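PDB 2O0Q: hypothetical protein CC0527 from Caulobacter vibrioides, which is of unknown function but belongs to the DUF952 family, placed in the ADP-ribosyl clan, which may hint at a link to ADP-ribose chemistry. Local coordinates for residues 29-32 and 33-37; 36-39 and 40-43. All blocks are in the same frame, centred on the assembly; numbering follows the deposited sequence.

Contact 1. Residues 29-32 and 33-37; sequences LADG and FIHLS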
ATOM      1  N   LEU A  29      -6.780   7.176  -7.721  1.00 13.90           N
ATOM      2  CA  LEU A  29      -7.999   7.770  -8.261  1.00 13.01           C
ATOM      3  C   LEU A  29      -7.868   8.063  -9.750  1.00 13.64           C
ATOM      4  O   LEU A  29      -8.844   7.972 -10.495  1.00 15.81           O
ATOM      5  CB  LEU A  29      -8.337   9.045  -7.484  1.00 14.99           C
ATOM      6  CG  LEU A  29      -8.719   8.781  -6.023  1.00 13.51           C
ATOM      7  CD1 LEU A  29      -8.742  10.088  -5.233  1.00 16.58           C
ATOM      8  CD2 LEU A  29     -10.068   8.085  -5.973  1.00 13.83           C
ATOM      9  N   ALA A  30      -6.659   8.406 -10.185  1.00 13.71           N
ATOM     10  CA  ALA A  30      -6.408   8.690 -11.593  1.00 14.20           C
ATOM     11  C   ALA A  30      -6.486   7.420 -12.426  1.00 14.76           C
ATOM     12  O   ALA A  30      -7.088   7.406 -13.504  1.00 13.69           O
ATOM     13  CB  ALA A  30      -5.027   9.320 -11.768  1.00 14.63           C
ATOM     14  N   ASP A  31      -5.866   6.358 -11.916  1.00 14.02           N
ATOM     15  CA  ASP A  31      -5.820   5.084 -12.614  1.00 13.22           C
ATOM     16  C   ASP A  31      -7.083   4.240 -12.522  1.00 13.39           C
ATOM     17  O   ASP A  31      -7.297   3.364 -13.361  1.00 12.24           O
ATOM     18  CB  ASP A  31      -4.613   4.267 -12.139  1.00 10.41           C
ATOM     19  CG  ASP A  31      -3.288   4.927 -12.491  1.00 10.92           C
ATOM     20  OD1 ASP A  31      -3.281   5.864 -13.316  1.00  9.73           O
ATOM     21  OD2 ASP A  31      -2.247   4.505 -11.949  1.00 11.71           O
ATOM     22  N   GLY A  32      -7.921   4.499 -11.522  1.00 12.03           N
ATOM     23  CA  GLY A  32      -9.160   3.744 -11.393  1.00 13.11           C
ATOM     24  C   GLY A  32      -9.118   2.542 -10.467  1.00 14.29           C
ATOM     25  O   GLY A  32     -10.038   1.715 -10.461  1.00 13.37           O
ATOM     26  N   PHE A  33      -8.050   2.432  -9.686  1.00 13.59           N
ATOM     27  CA  PHE A  33      -7.904   1.329  -8.742  1.00 13.99           C
ATOM     28  C   PHE A  33      -6.809   1.661  -7.745  1.00 14.70           C
ATOM     29  O   PHE A  33      -5.980   2.538  -7.988  1.00 15.72           O
ATOM     30  CB  PHE A  33      -7.556   0.022  -9.463  1.00 12.14           C
ATOM     31  CG  PHE A  33      -6.312   0.103 -10.302  1.00 13.48           C
ATOM     32  CD1 PHE A  33      -6.388   0.444 -11.648  1.00 10.86           C
ATOM     33  CD2 PHE A  33      -5.062  -0.152  -9.742  1.00 11.81           C
ATOM     34  CE1 PHE A  33      -5.235   0.531 -12.429  1.00 11.54           C
ATOM     35  CE2 PHE A  33      -3.904  -0.066 -10.513  1.00 12.01           C
ATOM     36  CZ  PHE A  33      -3.994   0.276 -11.859  1.00 10.16           C
ATOM     37  N   ILE A  34      -6.805   0.956  -6.622  1.00 13.63           N
ATOM     38  CA  ILE A  34      -5.793   1.199  -5.612  1.00 13.82           C
ATOM     39  C   ILE A  34      -4.579   0.323  -5.867  1.00 14.16           C
ATOM     40  O   ILE A  34      -4.687  -0.906  -5.972  1.00 14.09           O
ATOM     41  CB  ILE A  34      -6.342   0.937  -4.198  1.00 12.85           C
ATOM     42  CG1 ILE A  34      -7.455   1.944  -3.893  1.00 14.62           C
ATOM     43  CG2 ILE A  34      -5.223   1.063  -3.170  1.00 12.74           C
ATOM     44  CD1 ILE A  34      -8.197   1.661  -2.616  1.00 13.38           C
ATOM     45  N   HIS A  35      -3.426   0.974  -5.984  1.00 13.49           N
ATOM     46  CA  HIS A  35      -2.164   0.289  -6.222  1.00 12.96           C
ATOM     47  C   HIS A  35      -1.632  -0.293  -4.926  1.00 12.42           C
ATOM     48  O   HIS A  35      -1.328   0.447  -3.991  1.00 11.49           O
ATOM     49  CB  HIS A  35      -1.102   1.254  -6.761  1.00 11.16           C
ATOM     50  CG  HIS A  35      -1.245   1.588  -8.212  1.00 12.61           C
ATOM     51  ND1 HIS A  35      -2.163   2.502  -8.682  1.00 13.78           N
ATOM     52  CD2 HIS A  35      -0.551   1.162  -9.296  1.00 11.71           C
ATOM     53  CE1 HIS A  35      -2.024   2.630  -9.991  1.00 10.59           C
ATOM     54  NE2 HIS A  35      -1.054   1.826 -10.388  1.00 11.50           N
ATOM     55  N   LEU A  36      -1.519  -1.615  -4.875  1.00 11.36           N
ATOM     56  CA  LEU A  36      -0.973  -2.298  -3.708  1.00 11.55           C
ATOM     57  C   LEU A  36       0.210  -3.119  -4.203  1.00 11.90           C
ATOM     58  O   LEU A  36       0.396  -3.259  -5.412  1.00 11.49           O
ATOM     59  CB  LEU A  36      -2.030  -3.194  -3.049  1.00 11.76           C
ATOM     60  CG  LEU A  36      -3.087  -2.363  -2.306  1.00 11.28           C
ATOM     61  CD1 LEU A  36      -4.435  -2.561  -2.941  1.00 10.97           C
ATOM     62  CD2 LEU A  36      -3.149  -2.760  -0.847  1.00 11.49           C
ATOM     63  N   SER A  37       1.017  -3.632  -3.279  1.00 12.13           N
ATOM     64  CA  SER A  37       2.191  -4.424  -3.642  1.00 12.74           C
ATOM     65  C   SER A  37       2.285  -5.698  -2.823  1.00 13.27           C
ATOM     66  O   SER A  37       1.969  -5.701  -1.633  1.00 12.45           O
ATOM     67  CB  SER A  37       3.483  -3.632  -3.393  1.00 12.38           C
ATOM     68  OG  SER A  37       3.526  -2.414  -4.110  1.00 15.21           O
TER

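Contact 2. Residues 36-39 and 40-43; sequences LSAG and EQAQ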
ATOM      1  N   LEU A  36      -1.519  -1.615  -4.875  1.00 11.36           N
ATOM      2  CA  LEU A  36      -0.973  -2.298  -3.708  1.00 11.55           C
ATOM      3  C   LEU A  36       0.210  -3.119  -4.203  1.00 11.90           C
ATOM      4  O   LEU A  36       0.396  -3.259  -5.412  1.00 11.49           O
ATOM      5  CB  LEU A  36      -2.030  -3.194  -3.049  1.00 11.76           C
ATOM      6  CG  LEU A  36      -3.087  -2.363  -2.306  1.00 11.28           C
ATOM      7  CD1 LEU A  36      -4.435  -2.561  -2.941  1.00 10.97           C
ATOM      8  CD2 LEU A  36      -3.149  -2.760  -0.847  1.00 11.49           C
ATOM      9  N   SER A  37       1.017  -3.632  -3.279  1.00 12.13           N
ATOM     10  CA  SER A  37       2.191  -4.424  -3.642  1.00 12.74           C
ATOM     11  C   SER A  37       2.285  -5.698  -2.823  1.00 13.27           C
ATOM     12  O   SER A  37       1.969  -5.701  -1.633  1.00 12.45           O
ATOM     13  CB  SER A  37       3.483  -3.632  -3.393  1.00 12.38           C
ATOM     14  OG  SER A  37       3.526  -2.414  -4.110  1.00 15.21           O
ATOM     15  N   ALA A  38       2.711  -6.783  -3.463  1.00 11.87           N
ATOM     16  CA  ALA A  38       2.906  -8.033  -2.735  1.00 13.65           C
ATOM     17  C   ALA A  38       4.177  -7.780  -1.926  1.00 14.68           C
ATOM     18  O   ALA A  38       4.920  -6.844  -2.215  1.00 16.39           O
ATOM     19  CB  ALA A  38       3.117  -9.188  -3.696  1.00 13.74           C
ATOM     20  N   GLY A  39       4.429  -8.603  -0.916  1.00 12.15           N
ATOM     21  CA  GLY A  39       5.609  -8.414  -0.095  1.00 14.33           C
ATOM     22  C   GLY A  39       6.942  -8.329  -0.829  1.00 15.84           C
ATOM     23  O   GLY A  39       7.772  -7.479  -0.503  1.00 14.53           O
ATOM     24  N   GLU A  40       7.156  -9.190  -1.820  1.00 24.09           N
ATOM     25  CA  GLU A  40       8.425  -9.194  -2.548  1.00 24.15           C
ATOM     26  C   GLU A  40       8.628  -7.979  -3.442  1.00 20.82           C
ATOM     27  O   GLU A  40       9.738  -7.737  -3.914  1.00 18.55           O
ATOM     28  CB  GLU A  40       8.553 -10.453  -3.411  1.00 30.49           C
ATOM     29  CG  GLU A  40       7.841 -11.664  -2.862  1.00 35.90           C
ATOM     30  CD  GLU A  40       6.342 -11.570  -3.046  1.00 37.96           C
ATOM     31  OE1 GLU A  40       5.895 -11.521  -4.207  1.00 40.49           O
ATOM     32  OE2 GLU A  40       5.613 -11.537  -2.037  1.00 37.34           O
ATOM     33  N   GLN A  41       7.560  -7.218  -3.668  1.00 20.19           N
ATOM     34  CA  GLN A  41       7.616  -6.041  -4.534  1.00 17.21           C
ATOM     35  C   GLN A  41       7.508  -4.726  -3.750  1.00 16.57           C
ATOM     36  O   GLN A  41       7.832  -3.654  -4.269  1.00 13.88           O
ATOM     37  CB  GLN A  41       6.475  -6.126  -5.559  1.00 20.33           C
ATOM     38  CG  GLN A  41       5.911  -7.542  -5.706  1.00 25.76           C
ATOM     39  CD  GLN A  41       4.572  -7.605  -6.426  1.00 28.19           C
ATOM     40  OE1 GLN A  41       3.646  -6.824  -6.150  1.00 24.74           O
ATOM     41  NE2 GLN A  41       4.454  -8.558  -7.341  1.00 30.69           N
ATOM     42  N   ALA A  42       7.068  -4.821  -2.498  1.00 15.93           N
ATOM     43  CA  ALA A  42       6.870  -3.652  -1.639  1.00 14.33           C
ATOM     44  C   ALA A  42       8.054  -2.705  -1.470  1.00 13.97           C
ATOM     45  O   ALA A  42       7.895  -1.489  -1.577  1.00 10.39           O
ATOM     46  CB  ALA A  42       6.383  -4.100  -0.266  1.00 14.65           C
ATOM     47  N   GLN A  43       9.236  -3.240  -1.182  1.00 12.47           N
ATOM     48  CA  GLN A  43      10.393  -2.377  -0.995  1.00 14.31           C
ATOM     49  C   GLN A  43      10.722  -1.582  -2.260  1.00 15.67           C
ATOM     50  O   GLN A  43      11.066  -0.402  -2.183  1.00 15.76           O
ATOM     51  CB  GLN A  43      11.607  -3.197  -0.558  1.00 15.26           C
ATOM     52  CG  GLN A  43      12.823  -2.355  -0.191  1.00 17.07           C
ATOM     53  CD  GLN A  43      12.552  -1.382   0.944  1.00 14.66           C
ATOM     54  OE1 GLN A  43      12.552  -0.161   0.748  1.00 17.14           O
ATOM     55  NE2 GLN A  43      12.318  -1.913   2.134  1.00 12.71           N
TER
HETATM   56  O   HOH W   1      10.040  -5.987  -1.132  1.00 13.08           O

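Contact 1. Residues 29-32 and 33-37
Across the turn that joins helix 26-31 to strand 34-38, D31 meets F33 chiefly through a CH-pi contact. The D31 CB methylene lies 4.2 Å from the centroid of the F33 ring and well off its centre, 28° from the ring normal, with F33 CE1 and CZ as the ring atoms nearest to it. The F33 torsion explains the approach: CG stands between the backbone N and the carbonyl carbon (chi1 57°), which folds the ring back beside the end of the helix. D31 O also comes obliquely to the ring, 3.5 Å from F33 CD1.

The second grouping is of polar and aromatic side chains, and it is made without a hydrogen bond across the turn. The D31 carboxylate reaches the edge of the H35 imidazole, but too closely in the model for the detail to be trusted, and the angle from OD2 to H35 NE2 is too poor for a bond. F33 CE2 rests above one face of the H35 ring, toward its rim. H83 stacks on F33 and also meets H35, extending the aromatic cluster onto strand 80-84.

The chain turns at G32, the first residue to leave helical geometry, with positive phi (95°), a conformation glycine adopts easily, while H35 N is bound by D28 OD1 of the preceding helix. The arrangement is that of a helix terminated by a glycine of positive phi, followed after a short turn by a strand, here one of the inner strands of the six-stranded antiparallel sheet of this chain.

Contact 2. Residues 36-39 and 40-43
A38 and Q41 bond to each other twice, once through a side chain and once through the backbone alone. The A38 amide gives its hydrogen to Q41 OE1 over 2.8 Å in a nearly straight bond (166°), the donor standing above the carbonyl plane of the Q41 amide. In return Q41 N donates to A38 O at 3.0 Å. That oxygen also receives a weak bond from A42 N, which makes another weak one to G39 O; two donors therefore share A38 O, and A42 N divides itself between two acceptors.

Water takes over where the next backbone bond would be expected. One molecule donates to G39 O at 2.8 Å and accepts from Q43 N at 2.9 Å, bridging the first turn. The whole is a strand-to-helix junction: strand 34-38 of the antiparallel sheet gives way to helix 39-49, and the Q41 side chain reaches back from the first turn to the end of the strand. Its other amide atom, NE2, is bound to R80 O of the neighbouring strand 80-84, so both ends of the amide are held and its rotation is fixed.

Van der Waals packing accompanies these bonds. The A38 methyl lies against the flat amide of Q41, with CB 3.5 Å from Q41 CD, and a chain extended beyond CG (chi2 165°) carries the amide to it. E40, bent at chi2, curls back until its OE1 is 3.7 Å from the same A38 CB. On the buried side S37 CB packs 3.8 Å from A42 CA, while S37 OG bonds to T45 OG1 one turn further along the helix.

Overall arrangement
Both contacts are local junctions at the two ends of strand 34-38: contact 1 brings the chain in from helix 26-31, and contact 2 sends it on into helix 39-49. Their segments overlap at L36 and S37, and their centres lie 14 Å apart. Contact 1 is at the surface, with none of its touching residues buried, and relies on aromatic and CH-pi packing around a glycine turn. Contact 2 is partly buried and relies on backbone and amide hydrogen bonds, supplemented by water. Each also touches strand 80-84, through H83 in the first case and through R80, F81 and P82 in the second.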